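PDB 3E48: putative nucleoside-diphosphate-sugar epimerase from Staphylococcus aureus subsp. aureus, which is of unknown function but, as a putative nucleoside-diphosphate-sugar epimerase with an NAD(P)H-binding Rossmann-type domain, probably binds a nicotinamide dinucleotide. Local coordinates for residues B[154-165]-B[218-229]; B[1-9]-B[25-33]. All blocks are in the same frame, centred on the assembly; numbering follows the deposited sequence.

Interaction 1: B[154-165]-B[218-229]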
loop_
_atom_site.group_PDB
_atom_site.type_symbol
_atom_site.label_atom_id
_atom_site.label_comp_id
_atom_site.label_asym_id
_atom_site.label_seq_id
_atom_site.Cartn_x
_atom_site.Cartn_y
_atom_site.Cartn_z
ATOM N N LEU B 154 -26.912 3.103 20.348
ATOM C CA LEU B 154 -27.669 3.678 19.242
ATOM C C LEU B 154 -29.117 3.923 19.645
ATOM O O LEU B 154 -29.717 4.933 19.274
ATOM C CB LEU B 154 -27.627 2.752 18.027
ATOM C CG LEU B 154 -26.272 2.610 17.328
ATOM C CD1 LEU B 154 -26.403 1.621 16.186
ATOM C CD2 LEU B 154 -25.806 3.972 16.811
HETATM N N MSE B 155 -29.676 2.994 20.408
HETATM C CA MSE B 155 -31.053 3.118 20.860
HETATM C C MSE B 155 -31.191 4.299 21.812
HETATM O O MSE B 155 -32.194 5.012 21.792
HETATM C CB MSE B 155 -31.488 1.827 21.548
HETATM C CG MSE B 155 -31.384 0.613 20.641
HETATM SE SE MSE B 155 -32.071 -0.971 21.455
HETATM C CE MSE B 155 -30.423 -1.837 21.937
ATOM N N ASN B 156 -30.175 4.497 22.644
ATOM C CA ASN B 156 -30.169 5.596 23.600
ATOM C C ASN B 156 -30.194 6.947 22.889
ATOM O O ASN B 156 -30.996 7.818 23.227
ATOM C CB ASN B 156 -28.932 5.505 24.493
ATOM C CG ASN B 156 -28.754 6.732 25.363
ATOM O OD1 ASN B 156 -29.689 7.171 26.035
ATOM N ND2 ASN B 156 -27.549 7.288 25.362
HETATM N N MSE B 157 -29.317 7.121 21.905
HETATM C CA MSE B 157 -29.252 8.373 21.155
HETATM C C MSE B 157 -30.384 8.473 20.142
HETATM O O MSE B 157 -30.749 9.569 19.715
HETATM C CB MSE B 157 -27.929 8.478 20.394
HETATM C CG MSE B 157 -26.684 8.350 21.245
HETATM SE SE MSE B 157 -25.096 8.587 20.166
HETATM C CE MSE B 157 -24.951 6.788 19.465
ATOM N N HIS B 158 -30.930 7.320 19.765
ATOM C CA HIS B 158 -31.993 7.242 18.770
ATOM C C HIS B 158 -31.441 7.768 17.451
ATOM O O HIS B 158 -32.186 8.252 16.596
ATOM C CB HIS B 158 -33.216 8.068 19.187
ATOM C CG HIS B 158 -33.878 7.578 20.436
ATOM N ND1 HIS B 158 -33.353 7.795 21.692
ATOM C CD2 HIS B 158 -35.013 6.862 20.621
ATOM C CE1 HIS B 158 -34.137 7.235 22.598
ATOM N NE2 HIS B 158 -35.151 6.662 21.974
ATOM N N LYS B 159 -30.125 7.669 17.288
ATOM C CA LYS B 159 -29.482 8.149 16.075
ATOM C C LYS B 159 -28.229 7.359 15.707
ATOM O O LYS B 159 -27.496 6.884 16.577
ATOM C CB LYS B 159 -29.104 9.625 16.238
ATOM C CG LYS B 159 -30.251 10.529 16.661
ATOM C CD LYS B 159 -29.753 11.910 17.064
ATOM C CE LYS B 159 -30.889 12.775 17.593
ATOM N NZ LYS B 159 -30.405 14.108 18.049
ATOM N N LEU B 160 -28.008 7.217 14.405
ATOM C CA LEU B 160 -26.824 6.543 13.878
ATOM C C LEU B 160 -25.927 7.732 13.541
ATOM O O LEU B 160 -26.306 8.578 12.729
ATOM C CB LEU B 160 -27.173 5.767 12.607
ATOM C CG LEU B 160 -26.031 4.968 11.972
ATOM C CD1 LEU B 160 -25.602 3.848 12.911
ATOM C CD2 LEU B 160 -26.498 4.398 10.637
ATOM N N ILE B 161 -24.752 7.805 14.157
ATOM C CA ILE B 161 -23.862 8.945 13.949
ATOM C C ILE B 161 -22.608 8.763 13.093
ATOM O O ILE B 161 -21.787 9.683 13.002
ATOM C CB ILE B 161 -23.419 9.531 15.307
ATOM C CG1 ILE B 161 -22.597 8.500 16.083
ATOM C CG2 ILE B 161 -24.645 9.936 16.117
ATOM C CD1 ILE B 161 -22.043 9.013 17.395
ATOM N N TYR B 162 -22.446 7.599 12.475
ATOM C CA TYR B 162 -21.274 7.362 11.634
ATOM C C TYR B 162 -21.101 8.489 10.615
ATOM O O TYR B 162 -22.006 8.780 9.839
ATOM C CB TYR B 162 -21.399 6.031 10.885
ATOM C CG TYR B 162 -21.409 4.790 11.753
ATOM C CD1 TYR B 162 -20.490 4.625 12.791
ATOM C CD2 TYR B 162 -22.286 3.742 11.480
ATOM C CE1 TYR B 162 -20.444 3.437 13.530
ATOM C CE2 TYR B 162 -22.246 2.558 12.208
ATOM C CZ TYR B 162 -21.326 2.408 13.226
ATOM O OH TYR B 162 -21.278 1.217 13.916
ATOM N N PRO B 163 -19.929 9.143 10.610
ATOM C CA PRO B 163 -19.658 10.238 9.671
ATOM C C PRO B 163 -19.307 9.679 8.301
ATOM O O PRO B 163 -18.180 9.829 7.823
ATOM C CB PRO B 163 -18.484 10.957 10.319
ATOM C CG PRO B 163 -17.719 9.819 10.935
ATOM C CD PRO B 163 -18.821 8.986 11.568
ATOM N N ALA B 164 -20.281 9.029 7.672
ATOM C CA ALA B 164 -20.074 8.413 6.368
ATOM C C ALA B 164 -20.810 9.124 5.243
ATOM O O ALA B 164 -20.909 8.600 4.135
ATOM C CB ALA B 164 -20.504 6.947 6.420
ATOM N N GLY B 165 -21.323 10.319 5.523
ATOM C CA GLY B 165 -22.041 11.060 4.502
ATOM C C GLY B 165 -23.151 10.241 3.868
ATOM O O GLY B 165 -23.892 9.546 4.559
ATOM N N GLU B 218 -36.928 3.862 17.434
ATOM C CA GLU B 218 -36.605 4.757 16.329
ATOM C C GLU B 218 -35.145 5.196 16.349
ATOM O O GLU B 218 -34.657 5.731 17.346
ATOM C CB GLU B 218 -37.515 5.992 16.352
ATOM C CG GLU B 218 -37.535 6.750 17.675
ATOM C CD GLU B 218 -38.346 6.043 18.748
ATOM O OE1 GLU B 218 -39.559 5.828 18.532
ATOM O OE2 GLU B 218 -37.773 5.706 19.808
ATOM N N ILE B 219 -34.450 4.956 15.241
ATOM C CA ILE B 219 -33.048 5.332 15.102
ATOM C C ILE B 219 -32.870 6.001 13.743
ATOM O O ILE B 219 -32.972 5.350 12.705
ATOM C CB ILE B 219 -32.118 4.096 15.178
ATOM C CG1 ILE B 219 -32.308 3.381 16.521
ATOM C CG2 ILE B 219 -30.666 4.525 15.021
ATOM C CD1 ILE B 219 -31.484 2.113 16.668
ATOM N N LYS B 220 -32.611 7.303 13.751
ATOM C CA LYS B 220 -32.438 8.040 12.509
ATOM C C LYS B 220 -30.968 8.339 12.254
ATOM O O LYS B 220 -30.173 8.434 13.187
ATOM C CB LYS B 220 -33.240 9.343 12.553
ATOM C CG LYS B 220 -34.740 9.142 12.751
ATOM C CD LYS B 220 -35.489 10.467 12.734
ATOM C CE LYS B 220 -36.973 10.279 13.034
ATOM N NZ LYS B 220 -37.646 9.366 12.064
ATOM N N TYR B 221 -30.608 8.475 10.984
ATOM C CA TYR B 221 -29.228 8.768 10.624
ATOM C C TYR B 221 -28.921 10.253 10.764
ATOM O O TYR B 221 -29.343 11.063 9.941
ATOM C CB TYR B 221 -28.948 8.317 9.188
ATOM C CG TYR B 221 -27.555 8.651 8.696
ATOM C CD1 TYR B 221 -26.431 8.324 9.454
ATOM C CD2 TYR B 221 -27.358 9.258 7.456
ATOM C CE1 TYR B 221 -25.144 8.591 8.990
ATOM C CE2 TYR B 221 -26.075 9.528 6.980
ATOM C CZ TYR B 221 -24.974 9.189 7.749
ATOM O OH TYR B 221 -23.704 9.423 7.271
ATOM N N GLU B 222 -28.193 10.597 11.819
ATOM C CA GLU B 222 -27.795 11.975 12.084
ATOM C C GLU B 222 -26.302 11.955 12.380
ATOM O O GLU B 222 -25.879 12.008 13.536
ATOM C CB GLU B 222 -28.561 12.537 13.282
ATOM C CG GLU B 222 -30.039 12.756 13.015
ATOM C CD GLU B 222 -30.782 13.255 14.237
ATOM O OE1 GLU B 222 -30.345 14.269 14.827
ATOM O OE2 GLU B 222 -31.806 12.636 14.604
ATOM N N PRO B 223 -25.482 11.881 11.324
ATOM C CA PRO B 223 -24.026 11.844 11.441
ATOM C C PRO B 223 -23.394 13.055 12.110
ATOM O O PRO B 223 -23.748 14.198 11.819
ATOM C CB PRO B 223 -23.572 11.679 9.993
ATOM C CG PRO B 223 -24.616 12.432 9.239
ATOM C CD PRO B 223 -25.889 11.971 9.910
ATOM N N VAL B 224 -22.464 12.788 13.020
ATOM C CA VAL B 224 -21.752 13.845 13.714
ATOM C C VAL B 224 -20.476 14.128 12.937
ATOM O O VAL B 224 -20.141 13.405 11.992
ATOM C CB VAL B 224 -21.388 13.439 15.162
ATOM C CG1 VAL B 224 -22.654 13.294 15.991
ATOM C CG2 VAL B 224 -20.602 12.135 15.163
ATOM N N SER B 225 -19.774 15.182 13.331
ATOM C CA SER B 225 -18.531 15.564 12.673
ATOM C C SER B 225 -17.464 14.499 12.901
ATOM O O SER B 225 -17.580 13.675 13.809
ATOM C CB SER B 225 -18.038 16.901 13.228
ATOM O OG SER B 225 -17.723 16.786 14.606
ATOM N N LEU B 226 -16.424 14.522 12.073
ATOM C CA LEU B 226 -15.334 13.564 12.198
ATOM C C LEU B 226 -14.589 13.771 13.513
ATOM O O LEU B 226 -14.123 12.813 14.131
ATOM C CB LEU B 226 -14.361 13.713 11.023
ATOM C CG LEU B 226 -14.892 13.359 9.632
ATOM C CD1 LEU B 226 -13.893 13.802 8.574
ATOM C CD2 LEU B 226 -15.139 11.857 9.542
ATOM N N GLU B 227 -14.481 15.028 13.939
ATOM C CA GLU B 227 -13.793 15.360 15.184
ATOM C C GLU B 227 -14.571 14.827 16.387
ATOM O O GLU B 227 -13.996 14.216 17.287
ATOM C CB GLU B 227 -13.632 16.880 15.319
ATOM C CG GLU B 227 -12.895 17.559 14.169
ATOM C CD GLU B 227 -13.678 17.537 12.868
ATOM O OE1 GLU B 227 -14.847 17.978 12.862
ATOM O OE2 GLU B 227 -13.122 17.087 11.843
ATOM N N THR B 228 -15.879 15.058 16.389
ATOM C CA THR B 228 -16.736 14.609 17.484
ATOM C C THR B 228 -16.736 13.085 17.601
ATOM O O THR B 228 -16.636 12.540 18.701
ATOM C CB THR B 228 -18.187 15.104 17.290
ATOM O OG1 THR B 228 -18.196 16.536 17.226
ATOM C CG2 THR B 228 -19.069 14.657 18.448
ATOM N N PHE B 229 -16.845 12.401 16.467
ATOM C CA PHE B 229 -16.852 10.942 16.462
ATOM C C PHE B 229 -15.558 10.384 17.055
ATOM O O PHE B 229 -15.582 9.485 17.894
ATOM C CB PHE B 229 -17.023 10.418 15.034
ATOM C CG PHE B 229 -17.242 8.934 14.960
ATOM C CD1 PHE B 229 -18.479 8.386 15.287
ATOM C CD2 PHE B 229 -16.211 8.084 14.585
ATOM C CE1 PHE B 229 -18.685 7.009 15.242
ATOM C CE2 PHE B 229 -16.405 6.706 14.538
ATOM C CZ PHE B 229 -17.645 6.168 14.867
HETATM O O HOH W 1 -33.362 10.725 16.399
#

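Interaction 2: B[1-9]-B[25-33]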
loop_
_atom_site.group_PDB
_atom_site.type_symbol
_atom_site.label_atom_id
_atom_site.label_comp_id
_atom_site.label_asym_id
_atom_site.label_seq_id
_atom_site.Cartn_x
_atom_site.Cartn_y
_atom_site.Cartn_z
HETATM N N MSE B 1 -0.284 -32.121 4.222
HETATM C CA MSE B 1 -0.175 -30.642 4.060
HETATM C C MSE B 1 -0.504 -29.970 5.388
HETATM O O MSE B 1 -1.659 -29.929 5.813
HETATM C CB MSE B 1 -1.140 -30.168 2.970
HETATM C CG MSE B 1 -0.809 -28.807 2.375
HETATM SE SE MSE B 1 -1.358 -27.313 3.470
HETATM C CE MSE B 1 -3.177 -27.165 2.824
ATOM N N ASN B 2 0.526 -29.447 6.042
ATOM C CA ASN B 2 0.353 -28.795 7.328
ATOM C C ASN B 2 -0.078 -27.348 7.197
ATOM O O ASN B 2 0.610 -26.530 6.583
ATOM C CB ASN B 2 1.645 -28.905 8.130
ATOM C CG ASN B 2 2.031 -30.349 8.381
ATOM O OD1 ASN B 2 1.257 -31.114 8.961
ATOM N ND2 ASN B 2 3.218 -30.733 7.932
ATOM N N ILE B 3 -1.228 -27.051 7.795
ATOM C CA ILE B 3 -1.822 -25.722 7.767
ATOM C C ILE B 3 -1.682 -25.050 9.123
ATOM O O ILE B 3 -1.897 -25.672 10.162
ATOM C CB ILE B 3 -3.326 -25.795 7.441
ATOM C CG1 ILE B 3 -3.552 -26.601 6.164
ATOM C CG2 ILE B 3 -3.889 -24.390 7.286
ATOM C CD1 ILE B 3 -5.010 -26.915 5.904
HETATM N N MSE B 4 -1.331 -23.771 9.098
HETATM C CA MSE B 4 -1.162 -22.991 10.315
HETATM C C MSE B 4 -1.999 -21.716 10.243
HETATM O O MSE B 4 -1.867 -20.939 9.301
HETATM C CB MSE B 4 0.315 -22.629 10.490
HETATM C CG MSE B 4 0.563 -21.356 11.267
HETATM SE SE MSE B 4 0.224 -21.548 13.155
HETATM C CE MSE B 4 1.577 -22.863 13.521
ATOM N N LEU B 5 -2.867 -21.516 11.229
ATOM C CA LEU B 5 -3.699 -20.318 11.297
ATOM C C LEU B 5 -3.165 -19.447 12.432
ATOM O O LEU B 5 -3.163 -19.876 13.589
ATOM C CB LEU B 5 -5.156 -20.686 11.598
ATOM C CG LEU B 5 -6.089 -19.484 11.852
ATOM C CD1 LEU B 5 -6.220 -18.662 10.574
ATOM C CD2 LEU B 5 -7.466 -19.971 12.308
ATOM N N THR B 6 -2.698 -18.241 12.121
ATOM C CA THR B 6 -2.193 -17.364 13.179
ATOM C C THR B 6 -3.325 -16.496 13.719
ATOM O O THR B 6 -4.287 -16.212 13.005
ATOM C CB THR B 6 -1.039 -16.440 12.683
ATOM O OG1 THR B 6 -1.551 -15.496 11.734
ATOM C CG2 THR B 6 0.071 -17.265 12.033
ATOM N N GLY B 7 -3.210 -16.083 14.981
ATOM C CA GLY B 7 -4.234 -15.255 15.599
ATOM C C GLY B 7 -5.561 -15.983 15.723
ATOM O O GLY B 7 -6.627 -15.370 15.701
ATOM N N ALA B 8 -5.479 -17.300 15.883
ATOM C CA ALA B 8 -6.650 -18.165 15.979
ATOM C C ALA B 8 -7.640 -17.893 17.111
ATOM O O ALA B 8 -8.808 -18.270 17.006
ATOM C CB ALA B 8 -6.193 -19.617 16.043
ATOM N N THR B 9 -7.191 -17.256 18.190
ATOM C CA THR B 9 -8.084 -16.983 19.312
ATOM C C THR B 9 -8.809 -15.642 19.197
ATOM O O THR B 9 -9.618 -15.288 20.054
ATOM C CB THR B 9 -7.337 -17.058 20.674
ATOM O OG1 THR B 9 -6.173 -16.228 20.642
ATOM C CG2 THR B 9 -6.919 -18.501 20.973
ATOM N N ILE B 25 -10.770 -30.662 9.152
ATOM C CA ILE B 25 -9.544 -30.366 8.420
ATOM C C ILE B 25 -8.374 -30.890 9.247
ATOM O O ILE B 25 -8.154 -30.457 10.376
ATOM C CB ILE B 25 -9.387 -28.850 8.173
ATOM C CG1 ILE B 25 -10.598 -28.332 7.385
ATOM C CG2 ILE B 25 -8.109 -28.582 7.388
ATOM C CD1 ILE B 25 -10.597 -26.834 7.141
ATOM N N ASP B 26 -7.633 -31.840 8.689
ATOM C CA ASP B 26 -6.509 -32.422 9.408
ATOM C C ASP B 26 -5.226 -31.624 9.205
ATOM O O ASP B 26 -5.132 -30.788 8.302
ATOM C CB ASP B 26 -6.302 -33.877 8.967
ATOM C CG ASP B 26 -5.514 -34.688 9.977
ATOM O OD1 ASP B 26 -5.849 -34.625 11.180
ATOM O OD2 ASP B 26 -4.570 -35.395 9.571
ATOM N N HIS B 27 -4.243 -31.886 10.061
ATOM C CA HIS B 27 -2.948 -31.209 9.999
ATOM C C HIS B 27 -3.121 -29.716 10.277
ATOM O O HIS B 27 -2.347 -28.891 9.787
ATOM C CB HIS B 27 -2.322 -31.393 8.614
ATOM C CG HIS B 27 -2.391 -32.797 8.098
ATOM N ND1 HIS B 27 -1.816 -33.861 8.755
ATOM C CD2 HIS B 27 -2.956 -33.306 6.978
ATOM C CE1 HIS B 27 -2.021 -34.968 8.062
ATOM N NE2 HIS B 27 -2.711 -34.659 6.980
ATOM N N PHE B 28 -4.128 -29.383 11.077
ATOM C CA PHE B 28 -4.424 -27.994 11.405
ATOM C C PHE B 28 -3.716 -27.538 12.676
ATOM O O PHE B 28 -3.886 -28.125 13.749
ATOM C CB PHE B 28 -5.936 -27.815 11.555
ATOM C CG PHE B 28 -6.411 -26.412 11.316
ATOM C CD1 PHE B 28 -6.498 -25.501 12.363
ATOM C CD2 PHE B 28 -6.775 -26.004 10.039
ATOM C CE1 PHE B 28 -6.946 -24.200 12.143
ATOM C CE2 PHE B 28 -7.222 -24.706 9.802
ATOM C CZ PHE B 28 -7.308 -23.802 10.860
ATOM N N HIS B 29 -2.926 -26.480 12.541
ATOM C CA HIS B 29 -2.177 -25.929 13.660
ATOM C C HIS B 29 -2.588 -24.484 13.860
ATOM O O HIS B 29 -3.052 -23.830 12.927
ATOM C CB HIS B 29 -0.677 -25.946 13.366
ATOM C CG HIS B 29 -0.135 -27.294 13.003
ATOM N ND1 HIS B 29 -0.492 -27.952 11.846
ATOM C CD2 HIS B 29 0.755 -28.094 13.633
ATOM C CE1 HIS B 29 0.157 -29.102 11.780
ATOM N NE2 HIS B 29 0.920 -29.211 12.852
ATOM N N ILE B 30 -2.419 -23.985 15.078
ATOM C CA ILE B 30 -2.738 -22.594 15.356
ATOM C C ILE B 30 -1.557 -21.944 16.062
ATOM O O ILE B 30 -0.825 -22.600 16.807
ATOM C CB ILE B 30 -4.006 -22.436 16.237
ATOM C CG1 ILE B 30 -3.774 -23.055 17.617
ATOM C CG2 ILE B 30 -5.203 -23.065 15.536
ATOM C CD1 ILE B 30 -4.943 -22.868 18.566
ATOM N N GLY B 31 -1.373 -20.653 15.803
ATOM C CA GLY B 31 -0.291 -19.904 16.416
ATOM C C GLY B 31 -0.895 -18.763 17.206
ATOM O O GLY B 31 -1.470 -17.844 16.627
ATOM N N VAL B 32 -0.765 -18.822 18.528
ATOM C CA VAL B 32 -1.332 -17.806 19.406
ATOM C C VAL B 32 -0.320 -17.212 20.380
ATOM O O VAL B 32 0.677 -17.847 20.727
ATOM C CB VAL B 32 -2.487 -18.394 20.228
ATOM C CG1 VAL B 32 -3.630 -18.789 19.309
ATOM C CG2 VAL B 32 -1.995 -19.605 21.012
ATOM N N ARG B 33 -0.593 -15.993 20.837
ATOM C CA ARG B 33 0.299 -15.324 21.776
ATOM C C ARG B 33 0.138 -15.896 23.182
ATOM O O ARG B 33 1.114 -16.043 23.914
ATOM C CB ARG B 33 0.019 -13.816 21.781
ATOM C CG ARG B 33 -1.420 -13.455 22.066
ATOM C CD ARG B 33 -1.684 -11.961 21.894
ATOM N NE ARG B 33 -0.893 -11.138 22.806
ATOM C CZ ARG B 33 0.320 -10.665 22.534
ATOM N NH1 ARG B 33 0.961 -9.927 23.433
ATOM N NH2 ARG B 33 0.886 -10.913 21.361
HETATM O O HOH W 2 -4.572 -30.232 5.529
#

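Interaction 1: B[154-165]-B[218-229]
Tyr221 reaches across to the 154-165 segment and donates its OH to Gly165 O at 2.7 Å. The hydroxyl lies in the carbonyl plane, on a lone pair. With CG anti to the backbone N (chi1 177°), the ring passes Leu160 and its OH reaches Gly165 O. Tyr162 O sits in plane at the ring edge, 3.3 Å from Tyr221 CE1.

A short two-stranded parallel sheet comes next. Leu160 N donates to Lys220 O at 2.8 Å, Lys220 N to His158 O, and Glu222 N to Leu160 O. Val224 N to Ile161 O extends the pairing past the strands. Lys159 NZ makes a salt bridge with Glu222 OE1 at 3.2 Å, weak as a hydrogen bond. A water joins Glu222 OE2 to His158 O.

The apolar side follows. Pro163 CD lies 3.9 Å from the centroid of the Phe229 ring, over its face, a CH-pi contact. Tyr162 CD1 meets Phe229 CZ at 3.8 Å, and Pro163 CB touches Leu226 CD2. Tyr247 of helix 239-251 stacks on Tyr162. Backbone pairing thus fixes the register, while the Tyr221 hydroxyl and the Pro163-Phe229 contact hold the turn after strand 159-160 against the second segment.

Interaction 2: B[1-9]-B[25-33]
Ile3 and His29 meet through both backbone and side chain. Strands 3-6 and 28-32 run parallel, and their backbone bonds alternate. Ile3 N donates to His27 O at 2.9 Å, and His29 N to Ile3 O at 2.7 Å. Leu5 N to His29 O and Gly31 N to Leu5 O carry the pairing on. Gly7 N to Gly31 O, 3.0 Å, closes it just past strand 3-6.

One side chain joins the polar set. His29 ND1 also donates to Ile3 O, at 3.2 Å, from above the carbonyl plane. CG beside the backbone N (chi1 -55°) turns the ring edge to Ile3 O, which lies near the ring plane. This oxygen is thus gripped by two donors of one residue. At the N-terminal end of the pairing a water bridges Met1 O and Asp26 O.

The packing divides between the two faces. On the face of Ile3, Leu5, Phe28 and Ile30, Phe28 CZ touches Leu5 CB at 3.9 Å. Ile3 CD1 meets Ile25 CG2, and Ala8 CB packs on Ile30 CB at 3.6 Å. Helix 11-22 covers part of this face. On the other face the selenomethionine Met4 bends at chi2 and chi3, bringing SE to 3.2 Å from Gly31 N, where glycine leaves room for it.

Strand 3-6, helix 11-22 and strand 28-32 form the first beta-alpha-beta unit of a Rossmann fold. The turn after strand 3-6 carries the glycine-rich sequence that, in relatives, lies at the dinucleotide.

In the fold
From the N terminus, strand 3-6 leads into helix 11-22, and strand 28-32 runs beside strand 3-6. Interaction 2 closes this short crossover. It lies within the main, mostly parallel sheet, where strand 3-6 also pairs with 68-71 and strand 28-32 with 47-50. The chain adds strands 47-50, 68-71, 100-106 and 134-143 before interaction 1 opens at the end of helix 147-157. Interaction 1 closes a longer loop that holds the last two strands of that sheet, 168-172 and 194-203, and helices 174-186 and 204-215. It forms a separate two-stranded sheet. The two contacts follow in series, neither nested nor crossed. The centres of interactions 1 and 2 are about 39 Å apart, on opposite sides of the chain's centre.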